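Local coordinates for possible substrate binding protein of ABC transporter system (Rhodopseudomonas palustris, PDB 3N0X), which probably binds branched-chain amino acids or related substrates for uptake by an ABC transporter, at residues G123-Q128 with M366-K371; S132-I137 with K162-K167; A84-D89 with D108-E113; V102-A107 with D282-G287. All coordinates share one frame; numbering follows the deposited sequence. Where two conformers were deposited one is given.

How the contacts relate
Following the chain from its N terminus, contact 3 opens on helix 83-96 and closes a short loop at 108-113, within the first lobe of the binding protein. Before it closes, contact 4 opens at 102-107, so the two cross; contact 4 closes only at the start of helix 283-302. Contact 1 opens after contact 3 has closed, where the chain leaves strand 119-121 for helix 126-137, and crosses contact 4 by closing near the C terminus at 366-371. Contact 2, joining helices 126-137 and 152-165, is nested inside the loops of both contacts 1 and 4. Contacts 1 and 2 share helix 126-137, and M366 packs on S132.

Contact 1. Residues G123-Q128 with M366-K371; sequences GRNSSQ and MNIPIK
A capping box opens helix 126-137, and its Q128 packs against I368 of the segment near the C terminus. The CG atom of Q128 does the touching: it lies 3.5 Å from I368 CD1 and 3.8 Å from I368 CG1, and the two side chains cross at about a right angle. Beyond CG the glutamine chain is extended, and with CG beside the backbone N (chi1 -77°) its amide is carried back to the N-cap residue N125. There Q128 OE1 accepts from N125 N at 2.9 Å, in the carbonyl plane and with an N-H...O angle of 164°. The reciprocal bond runs from Q128 N to N125 OD1, 2.8 Å long and nearly along the C=O axis. Residues 123-125 are one of the hinge crossings of a type I periplasmic binding protein, leading from strand 119-121 of one lobe to a helix of the other, so the box sits where the chain changes lobes. Q128 NE2 is bonded in turn to A335 O, which fixes the rotation of the amide. An alanine in place of Q128 is likely to leave N125 N without its side-chain acceptor, A335 O without its donor and a gap beside I368 CD1. Further along the tail, a water donates to P369 O at 2.9 Å and receives a weak bond of 3.3 Å from N125 ND2, while R329 NH1 donates to I368 O.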
loop_
_atom_site.group_PDB
_atom_site.type_symbol
_atom_site.label_atom_id
_atom_site.label_comp_id
_atom_site.label_asym_id
_atom_site.label_seq_id
_atom_site.Cartn_x
_atom_site.Cartn_y
_atom_site.Cartn_z
ATOM N N GLY A 123 0.496 -1.131 -6.472
ATOM C CA GLY A 123 0.576 -0.734 -5.075
ATOM C C GLY A 123 -0.714 -0.054 -4.667
ATOM O O GLY A 123 -1.416 0.537 -5.498
ATOM N N ARG A 124 -1.098 -0.174 -3.404
ATOM C CA ARG A 124 -2.230 0.638 -2.952
ATOM C C ARG A 124 -1.768 2.086 -2.853
ATOM O O ARG A 124 -0.603 2.376 -2.647
ATOM C CB ARG A 124 -2.864 0.135 -1.650
ATOM C CG ARG A 124 -2.324 0.693 -0.351
ATOM C CD ARG A 124 -0.872 0.312 -0.100
ATOM N NE ARG A 124 -0.403 0.786 1.192
ATOM C CZ ARG A 124 0.853 0.782 1.629
ATOM N NH1 ARG A 124 1.852 0.224 0.930
ATOM N NH2 ARG A 124 1.124 1.340 2.812
ATOM N N ASN A 125 -2.704 3.001 -2.997
ATOM C CA ASN A 125 -2.406 4.409 -2.786
ATOM C C ASN A 125 -2.811 4.859 -1.386
ATOM O O ASN A 125 -3.502 4.142 -0.657
ATOM C CB ASN A 125 -2.970 5.320 -3.906
ATOM C CG ASN A 125 -4.468 5.360 -3.981
ATOM O OD1 ASN A 125 -5.164 5.377 -2.966
ATOM N ND2 ASN A 125 -5.001 5.388 -5.207
ATOM N N SER A 126 -2.312 6.037 -0.977
ATOM C CA SER A 126 -2.553 6.525 0.384
ATOM C C SER A 126 -4.047 6.766 0.653
ATOM O O SER A 126 -4.515 6.583 1.773
ATOM C CB SER A 126 -1.727 7.776 0.640
ATOM O OG SER A 126 -0.357 7.434 0.722
ATOM N N SER A 127 -4.799 7.140 -0.371
ATOM C CA SER A 127 -6.266 7.210 -0.227
ATOM C C SER A 127 -6.895 5.857 0.108
ATOM O O SER A 127 -7.794 5.797 0.969
ATOM C CB SER A 127 -6.955 7.853 -1.433
ATOM O OG SER A 127 -6.728 9.258 -1.413
ATOM N N GLN A 128 -6.453 4.771 -0.540
ATOM C CA GLN A 128 -6.929 3.433 -0.182
ATOM C C GLN A 128 -6.633 3.119 1.301
ATOM O O GLN A 128 -7.497 2.584 2.012
ATOM C CB GLN A 128 -6.376 2.370 -1.124
ATOM C CG GLN A 128 -7.123 2.372 -2.512
ATOM C CD GLN A 128 -6.380 1.533 -3.549
ATOM O OE1 GLN A 128 -5.173 1.710 -3.741
ATOM N NE2 GLN A 128 -7.092 0.658 -4.222
HETATM N N MSE A 366 -15.463 0.044 -0.855
HETATM C CA MSE A 366 -14.706 1.296 -0.729
HETATM C C MSE A 366 -14.838 2.076 -2.018
HETATM O O MSE A 366 -14.630 1.516 -3.083
HETATM C CB MSE A 366 -13.229 1.034 -0.459
HETATM C CG MSE A 366 -12.920 0.294 0.855
HETATM SE SE MSE A 366 -11.175 -0.401 0.934
HETATM C CE MSE A 366 -11.428 -1.828 -0.350
ATOM N N ASN A 367 -15.218 3.338 -1.922
ATOM C CA ASN A 367 -15.253 4.243 -3.079
ATOM C C ASN A 367 -13.928 5.015 -3.157
ATOM O O ASN A 367 -13.674 5.935 -2.361
ATOM C CB ASN A 367 -16.407 5.244 -2.962
ATOM C CG ASN A 367 -16.453 6.195 -4.138
ATOM O OD1 ASN A 367 -16.218 5.797 -5.266
ATOM N ND2 ASN A 367 -16.753 7.456 -3.876
ATOM N N ILE A 368 -13.069 4.649 -4.102
ATOM C CA ILE A 368 -11.746 5.299 -4.204
ATOM C C ILE A 368 -11.913 6.439 -5.237
ATOM O O ILE A 368 -12.254 6.188 -6.416
ATOM C CB ILE A 368 -10.644 4.321 -4.649
ATOM C CG1 ILE A 368 -10.681 3.058 -3.786
ATOM C CG2 ILE A 368 -9.292 5.014 -4.648
ATOM C CD1 ILE A 368 -10.537 3.268 -2.307
ATOM N N PRO A 369 -11.682 7.696 -4.807
ATOM C CA PRO A 369 -11.891 8.821 -5.734
ATOM C C PRO A 369 -11.022 8.743 -6.998
ATOM O O PRO A 369 -9.906 8.198 -6.962
ATOM C CB PRO A 369 -11.491 10.053 -4.900
ATOM C CG PRO A 369 -10.543 9.550 -3.879
ATOM C CD PRO A 369 -10.887 8.086 -3.626
ATOM N N ILE A 370 -11.549 9.284 -8.098
ATOM C CA ILE A 370 -10.842 9.409 -9.374
ATOM C C ILE A 370 -10.380 10.872 -9.436
ATOM O O ILE A 370 -11.195 11.802 -9.376
ATOM C CB ILE A 370 -11.765 9.021 -10.532
ATOM C CG1 ILE A 370 -12.108 7.520 -10.429
ATOM C CG2 ILE A 370 -11.102 9.345 -11.917
ATOM C CD1 ILE A 370 -13.264 7.016 -11.284
ATOM N N LYS A 371 -9.076 11.082 -9.510
ATOM C CA LYS A 371 -8.468 12.408 -9.370
ATOM C C LYS A 371 -7.552 12.773 -10.522
ATOM O O LYS A 371 -6.800 13.745 -10.412
ATOM C CB LYS A 371 -7.635 12.433 -8.087
ATOM C CG LYS A 371 -8.436 12.091 -6.819
HETATM O O HOH W 1 -7.217 7.740 -5.861
#

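Contact 2. Residues S132-I137 with K162-K167; sequences SNAVAI and KEALAK
A134 and A164 point their methyl groups at each other's helices, and their CB atoms meet at 3.8 Å. The A134 methyl is turned into a notch formed by two successive residues of helix 152-165: A164 CB lies on one side, L165 CD1 on another at 4.1 Å from A134 CB, and the backbone N of L165 closes the notch at 3.9 Å from that same methyl. Unlike A164, L165 does not aim its CB at helix 126-137. Its CG stands opposite the backbone N (chi1 -164°), and the turn at chi2, 80°, swings CD1 back across the gap until it lies 3.8 Å from A134 O. One branch of the leucine thus reaches both the methyl and the carbonyl oxygen of A134. With only the methyl of A134 on its side of the gap, A134 CA comes to 5.2 Å from L165 CA. The two helices flank strand 142-149 in the chain and pack against the parallel sheet of the second lobe: I137 from one and L165 from the other both rest on I144. F161, one turn before L165, also touches A134 and I137. No hydrogen bond joins the two segments, so this helix pair is held here by van der Waals contact between aliphatic groups, and the small side chains of A134 and A164 are consistent with its close approach.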
loop_
_atom_site.group_PDB
_atom_site.type_symbol
_atom_site.label_atom_id
_atom_site.label_comp_id
_atom_site.label_asym_id
_atom_site.label_seq_id
_atom_site.Cartn_x
_atom_site.Cartn_y
_atom_site.Cartn_z
ATOM N N SER A 132 -9.939 2.701 3.602
ATOM C CA SER A 132 -10.135 1.407 4.212
ATOM C C SER A 132 -10.264 1.531 5.741
ATOM O O SER A 132 -11.054 0.820 6.355
ATOM C CB SER A 132 -8.999 0.436 3.841
ATOM O OG SER A 132 -7.740 0.838 4.364
ATOM N N ASN A 133 -9.470 2.386 6.366
ATOM C CA ASN A 133 -9.607 2.609 7.807
ATOM C C ASN A 133 -10.963 3.162 8.214
ATOM O O ASN A 133 -11.572 2.713 9.176
ATOM C CB ASN A 133 -8.449 3.461 8.334
ATOM C CG ASN A 133 -7.221 2.634 8.609
ATOM O OD1 ASN A 133 -7.038 2.164 9.749
ATOM N ND2 ASN A 133 -6.398 2.399 7.588
ATOM N N ALA A 134 -11.466 4.127 7.447
ATOM C CA ALA A 134 -12.773 4.714 7.743
ATOM C C ALA A 134 -13.882 3.684 7.610
ATOM O O ALA A 134 -14.781 3.610 8.453
ATOM C CB ALA A 134 -13.049 5.920 6.825
ATOM N N VAL A 135 -13.833 2.870 6.545
ATOM C CA VAL A 135 -14.824 1.839 6.310
ATOM C C VAL A 135 -14.709 0.747 7.399
ATOM O O VAL A 135 -15.747 0.205 7.854
ATOM C CB VAL A 135 -14.666 1.255 4.877
ATOM C CG1 VAL A 135 -15.489 -0.020 4.688
ATOM C CG2 VAL A 135 -15.008 2.349 3.839
ATOM N N ALA A 136 -13.489 0.456 7.850
ATOM C CA ALA A 136 -13.295 -0.552 8.874
ATOM C C ALA A 136 -13.947 -0.129 10.204
ATOM O O ALA A 136 -14.717 -0.909 10.793
ATOM C CB ALA A 136 -11.792 -0.802 9.105
ATOM N N ILE A 137 -13.667 1.098 10.660
ATOM C CA ILE A 137 -14.045 1.471 12.023
ATOM C C ILE A 137 -15.305 2.320 12.138
ATOM O O ILE A 137 -15.847 2.493 13.211
ATOM C CB ILE A 137 -12.874 2.161 12.756
ATOM C CG1 ILE A 137 -12.610 3.585 12.220
ATOM C CG2 ILE A 137 -11.596 1.284 12.645
ATOM C CD1 ILE A 137 -11.501 4.361 13.012
ATOM N N LYS A 162 -12.292 11.252 6.083
ATOM C CA LYS A 162 -13.498 12.023 6.457
ATOM C C LYS A 162 -14.603 11.848 5.422
ATOM O O LYS A 162 -15.748 11.620 5.756
ATOM C CB LYS A 162 -13.129 13.499 6.615
ATOM C CG LYS A 162 -14.267 14.476 6.864
ATOM C CD LYS A 162 -13.619 15.850 7.051
ATOM C CE LYS A 162 -14.607 16.932 7.431
ATOM N NZ LYS A 162 -13.829 18.184 7.681
ATOM N N GLU A 163 -14.235 11.885 4.160
ATOM C CA GLU A 163 -15.231 11.704 3.116
ATOM C C GLU A 163 -15.826 10.288 3.155
ATOM O O GLU A 163 -17.054 10.135 3.050
ATOM C CB GLU A 163 -14.652 12.095 1.762
ATOM C CG GLU A 163 -15.593 11.901 0.577
ATOM C CD GLU A 163 -16.877 12.739 0.624
ATOM O OE1 GLU A 163 -16.917 13.812 1.277
ATOM O OE2 GLU A 163 -17.856 12.316 -0.029
ATOM N N ALA A 164 -14.989 9.245 3.304
ATOM C CA ALA A 164 -15.513 7.890 3.442
ATOM C C ALA A 164 -16.353 7.682 4.700
ATOM O O ALA A 164 -17.329 6.924 4.711
ATOM C CB ALA A 164 -14.350 6.851 3.391
ATOM N N LEU A 165 -15.932 8.322 5.786
ATOM C CA LEU A 165 -16.588 8.151 7.058
ATOM C C LEU A 165 -18.012 8.651 7.002
ATOM O O LEU A 165 -18.874 8.115 7.705
ATOM C CB LEU A 165 -15.816 8.855 8.161
ATOM C CG LEU A 165 -16.202 8.408 9.578
ATOM C CD1 LEU A 165 -15.485 7.068 9.886
ATOM C CD2 LEU A 165 -15.828 9.515 10.615
ATOM N N ALA A 166 -18.253 9.660 6.170
ATOM C CA ALA A 166 -19.581 10.308 6.111
ATOM C C ALA A 166 -20.707 9.352 5.736
ATOM O O ALA A 166 -21.830 9.510 6.194
ATOM C CB ALA A 166 -19.549 11.553 5.169
ATOM N N LYS A 167 -20.394 8.308 4.979
ATOM C CA LYS A 167 -21.387 7.370 4.528
ATOM C C LYS A 167 -21.557 6.174 5.496
ATOM O O LYS A 167 -22.429 5.329 5.291
ATOM C CB LYS A 167 -21.000 6.900 3.116
ATOM C CG LYS A 167 -20.066 7.906 2.382
#

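Contact 3. Residues A84-D89 with D108-E113; sequences AAALAD and DQITGE
L87 and I110 both carry their gamma branch beside the backbone N, with CG of L87 (chi1 -79°) and CG1 of I110 (chi1 -68°) each anti to the carbonyl carbon, and these rotations bring the two chains together slantwise. The contact joins helix 83-96 to the 3-10 turn in the connection between strands 100-102 and 119-121, in the alpha/beta first lobe of the periplasmic binding protein fold. L87 CD2 meets the flank of the isoleucine, 3.6 Å from I110 CG1, and L87 CG follows at 3.8 Å from the same atom. Because I110 is extended at chi2 (170°), its CD1 runs on to the neighbouring residue of the helix, reaching A86 CB at 3.9 Å. I110 thereby spans A86 and L87, and it also packs on I119 and R121 of strand 119-121, wedging its side chain between helix and sheet edge. The turn that presents it is closed by bonds from T111 N to D108 O and from G112 N to Q109 O. At the more open side of the contact, L87 CD2 lies 4.1 Å from Q109 CB and 4.0 Å from I110 N.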
loop_
_atom_site.group_PDB
_atom_site.type_symbol
_atom_site.label_atom_id
_atom_site.label_comp_id
_atom_site.label_asym_id
_atom_site.label_seq_id
_atom_site.Cartn_x
_atom_site.Cartn_y
_atom_site.Cartn_z
ATOM N N ALA A 84 8.753 9.849 -4.204
ATOM C CA ALA A 84 9.387 10.960 -4.893
ATOM C C ALA A 84 10.138 10.517 -6.149
ATOM O O ALA A 84 10.038 11.174 -7.191
ATOM C CB ALA A 84 10.320 11.751 -3.914
ATOM N N ALA A 85 10.826 9.381 -6.078
ATOM C CA ALA A 85 11.485 8.837 -7.256
ATOM C C ALA A 85 10.442 8.397 -8.316
ATOM O O ALA A 85 10.619 8.640 -9.495
ATOM C CB ALA A 85 12.423 7.635 -6.878
ATOM N N ALA A 86 9.376 7.735 -7.892
ATOM C CA ALA A 86 8.348 7.282 -8.826
ATOM C C ALA A 86 7.693 8.461 -9.547
ATOM O O ALA A 86 7.472 8.398 -10.766
ATOM C CB ALA A 86 7.311 6.421 -8.098
ATOM N N LEU A 87 7.398 9.533 -8.815
ATOM C CA LEU A 87 6.785 10.721 -9.434
ATOM C C LEU A 87 7.718 11.330 -10.496
ATOM O O LEU A 87 7.269 11.710 -11.598
ATOM C CB LEU A 87 6.441 11.747 -8.357
ATOM C CG LEU A 87 5.177 11.472 -7.584
ATOM C CD1 LEU A 87 5.228 12.126 -6.156
ATOM C CD2 LEU A 87 3.921 11.901 -8.454
ATOM N N ALA A 88 9.020 11.358 -10.211
ATOM C CA ALA A 88 9.996 11.859 -11.162
ATOM C C ALA A 88 10.069 10.996 -12.408
ATOM O O ALA A 88 10.387 11.486 -13.494
ATOM C CB ALA A 88 11.406 11.942 -10.539
ATOM N N ASP A 89 9.798 9.711 -12.239
ATOM C CA ASP A 89 9.886 8.761 -13.339
ATOM C C ASP A 89 8.694 8.775 -14.303
ATOM O O ASP A 89 8.821 8.283 -15.414
ATOM C CB ASP A 89 10.020 7.335 -12.808
ATOM C CG ASP A 89 11.319 7.071 -12.123
ATOM O OD1 ASP A 89 12.265 7.874 -12.276
ATOM O OD2 ASP A 89 11.350 6.074 -11.347
ATOM N N ASP A 108 -0.647 9.493 -3.783
ATOM C CA ASP A 108 -1.896 9.631 -4.536
ATOM C C ASP A 108 -1.712 10.302 -5.881
ATOM O O ASP A 108 -2.381 9.952 -6.861
ATOM C CB ASP A 108 -2.937 10.452 -3.734
ATOM C CG ASP A 108 -3.664 9.622 -2.651
ATOM O OD1 ASP A 108 -3.629 8.367 -2.683
ATOM O OD2 ASP A 108 -4.317 10.247 -1.746
ATOM N N GLN A 109 -0.804 11.273 -5.934
ATOM C CA GLN A 109 -0.623 12.079 -7.156
ATOM C C GLN A 109 -0.206 11.241 -8.377
ATOM O O GLN A 109 -0.428 11.680 -9.517
ATOM C CB GLN A 109 0.393 13.223 -6.903
ATOM C CG GLN A 109 -0.025 14.228 -5.796
ATOM C CD GLN A 109 0.072 13.676 -4.309
ATOM O OE1 GLN A 109 0.744 12.650 -4.016
ATOM N NE2 GLN A 109 -0.627 14.369 -3.375
ATOM N N ILE A 110 0.375 10.060 -8.149
ATOM C CA ILE A 110 0.824 9.192 -9.217
ATOM C C ILE A 110 -0.328 8.771 -10.115
ATOM O O ILE A 110 -0.130 8.632 -11.322
ATOM C CB ILE A 110 1.595 7.998 -8.646
ATOM C CG1 ILE A 110 2.905 8.511 -8.044
ATOM C CG2 ILE A 110 1.811 6.874 -9.700
ATOM C CD1 ILE A 110 3.699 7.456 -7.211
ATOM N N THR A 111 -1.501 8.553 -9.535
ATOM C CA THR A 111 -2.689 8.240 -10.320
ATOM C C THR A 111 -3.674 9.426 -10.337
ATOM O O THR A 111 -4.859 9.265 -10.713
ATOM C CB THR A 111 -3.400 6.983 -9.825
ATOM O OG1 THR A 111 -3.569 7.039 -8.393
ATOM C CG2 THR A 111 -2.605 5.717 -10.209
ATOM N N GLY A 112 -3.180 10.595 -9.965
ATOM C CA GLY A 112 -3.978 11.799 -9.922
ATOM C C GLY A 112 -3.424 12.874 -10.832
ATOM O O GLY A 112 -3.320 12.690 -12.036
ATOM N N GLU A 113 -3.019 13.982 -10.216
ATOM C CA GLU A 113 -2.583 15.177 -10.926
ATOM C C GLU A 113 -1.368 14.942 -11.812
ATOM O O GLU A 113 -1.201 15.627 -12.822
ATOM C CB GLU A 113 -2.237 16.285 -9.902
ATOM C CG GLU A 113 -3.445 16.822 -9.119
#

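Contact 4. Residues V102-A107 with D282-G287; sequences VEPAVA and DFFTAG
E103 OE2 accepts a hydrogen bond of 2.7 Å from a water that also donates to F284 O at 2.8 Å. The water thus bridges the loop after strand 100-102, at the end of a sheet strand in the first lobe of this periplasmic binding protein, to the first turn of helix 283-302. The same carboxylate oxygen lies against the helix backbone, 3.2 Å from G287 CA. With CG anti to the backbone N (chi1 175°) and a bend at chi2 (63°), the glutamate lays its carboxylate over G287; a CB on that glycine would come to 2.0 Å from OE2 and clash. E103 OE1 has its own partner in T122 OG1, which fixes the other end of the group. Next along the loop, P104 follows a cis peptide bond and meets F284 edge-on: P104 CG sits in the plane of the ring, 3.7 Å from F284 CE1, and P104 CB is 3.7 Å from F284 CD1. The F284 ring also stacks with Y20 and lies near a bound glycerol, probably from the crystallisation liquor, which may mark a pocket. Replacing E103 with an alanine would probably leave the bridging water and T122 OG1 without their carboxylate and open a gap over G287. Although E103 OE1 and G287 O approach to 3.3 Å, both are acceptors; polar linkage therefore passes through water, with P104 against the F284 ring edge supplying the apolar part.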
loop_
_atom_site.group_PDB
_atom_site.type_symbol
_atom_site.label_atom_id
_atom_site.label_comp_id
_atom_site.label_asym_id
_atom_site.label_seq_id
_atom_site.Cartn_x
_atom_site.Cartn_y
_atom_site.Cartn_z
ATOM N N VAL A 102 3.543 1.006 -11.285
ATOM C CA VAL A 102 4.053 1.596 -10.057
ATOM C C VAL A 102 3.816 0.639 -8.896
ATOM O O VAL A 102 2.679 0.219 -8.628
ATOM C CB VAL A 102 3.466 2.992 -9.793
ATOM C CG1 VAL A 102 3.976 3.530 -8.403
ATOM C CG2 VAL A 102 3.855 3.937 -10.974
ATOM N N GLU A 103 4.925 0.330 -8.220
ATOM C CA GLU A 103 4.960 -0.645 -7.131
ATOM C C GLU A 103 6.306 -0.504 -6.460
ATOM O O GLU A 103 7.323 -0.694 -7.121
ATOM C CB GLU A 103 4.842 -2.075 -7.720
ATOM C CG GLU A 103 4.992 -3.172 -6.693
ATOM C CD GLU A 103 3.916 -3.158 -5.636
ATOM O OE1 GLU A 103 2.692 -3.162 -5.984
ATOM O OE2 GLU A 103 4.322 -3.222 -4.441
ATOM N N PRO A 104 6.334 -0.244 -5.146
ATOM C CA PRO A 104 5.245 -0.061 -4.170
ATOM C C PRO A 104 4.726 1.346 -3.929
ATOM O O PRO A 104 3.777 1.485 -3.165
ATOM C CB PRO A 104 5.883 -0.533 -2.862
ATOM C CG PRO A 104 7.305 -0.138 -3.018
ATOM C CD PRO A 104 7.639 -0.406 -4.490
ATOM N N ALA A 105 5.322 2.346 -4.568
ATOM C CA ALA A 105 5.052 3.769 -4.224
ATOM C C ALA A 105 3.566 4.079 -4.100
ATOM O O ALA A 105 2.802 3.843 -5.048
ATOM C CB ALA A 105 5.701 4.695 -5.217
ATOM N N VAL A 106 3.190 4.702 -2.983
ATOM C CA VAL A 106 1.794 4.940 -2.614
ATOM C C VAL A 106 1.237 6.335 -2.948
ATOM O O VAL A 106 0.046 6.540 -2.848
ATOM C CB VAL A 106 1.573 4.737 -1.073
ATOM C CG1 VAL A 106 1.984 3.334 -0.648
ATOM C CG2 VAL A 106 2.334 5.815 -0.256
ATOM N N ALA A 107 2.067 7.298 -3.323
ATOM C CA ALA A 107 1.609 8.688 -3.419
ATOM C C ALA A 107 0.386 8.831 -4.301
ATOM O O ALA A 107 0.370 8.353 -5.436
ATOM C CB ALA A 107 2.720 9.590 -3.921
ATOM N N ASP A 282 6.065 -9.978 3.570
ATOM C CA ASP A 282 5.588 -8.662 4.069
ATOM C C ASP A 282 4.944 -7.857 2.912
ATOM O O ASP A 282 4.764 -8.364 1.782
ATOM C CB ASP A 282 6.780 -7.947 4.732
ATOM C CG ASP A 282 6.378 -6.979 5.902
ATOM O OD1 ASP A 282 5.213 -6.514 5.959
ATOM O OD2 ASP A 282 7.304 -6.673 6.722
ATOM N N PHE A 283 4.570 -6.599 3.196
ATOM C CA PHE A 283 3.922 -5.724 2.205
ATOM C C PHE A 283 4.605 -5.806 0.846
ATOM O O PHE A 283 3.961 -5.941 -0.197
ATOM C CB PHE A 283 3.999 -4.231 2.616
ATOM C CG PHE A 283 2.943 -3.745 3.609
ATOM C CD1 PHE A 283 2.292 -4.572 4.514
ATOM C CD2 PHE A 283 2.654 -2.393 3.649
ATOM C CE1 PHE A 283 1.359 -4.028 5.436
ATOM C CE2 PHE A 283 1.690 -1.885 4.502
ATOM C CZ PHE A 283 1.069 -2.703 5.410
ATOM N N PHE A 284 5.910 -5.605 0.870
ATOM C CA PHE A 284 6.652 -5.400 -0.362
ATOM C C PHE A 284 6.720 -6.673 -1.184
ATOM O O PHE A 284 6.680 -6.653 -2.434
ATOM C CB PHE A 284 8.025 -4.792 -0.036
ATOM C CG PHE A 284 7.909 -3.472 0.632
ATOM C CD1 PHE A 284 7.662 -2.343 -0.108
ATOM C CD2 PHE A 284 8.085 -3.348 1.998
ATOM C CE1 PHE A 284 7.533 -1.093 0.508
ATOM C CE2 PHE A 284 7.898 -2.127 2.616
ATOM C CZ PHE A 284 7.624 -1.008 1.886
ATOM N N THR A 285 6.789 -7.785 -0.485
ATOM C CA THR A 285 6.804 -9.089 -1.113
ATOM C C THR A 285 5.475 -9.307 -1.830
ATOM O O THR A 285 5.410 -9.710 -3.006
ATOM C CB THR A 285 6.917 -10.197 -0.075
ATOM O OG1 THR A 285 7.812 -9.816 0.985
ATOM C CG2 THR A 285 7.409 -11.474 -0.748
ATOM N N ALA A 286 4.382 -9.057 -1.126
ATOM C CA ALA A 286 3.064 -9.231 -1.688
ATOM C C ALA A 286 2.842 -8.317 -2.900
ATOM O O ALA A 286 2.279 -8.716 -3.907
ATOM C CB ALA A 286 1.953 -8.980 -0.611
ATOM N N GLY A 287 3.294 -7.082 -2.798
ATOM C CA GLY A 287 3.183 -6.155 -3.910
ATOM C C GLY A 287 4.031 -6.491 -5.121
ATOM O O GLY A 287 3.574 -6.376 -6.267
HETATM O O HOH W 2 6.754 -4.051 -3.473
#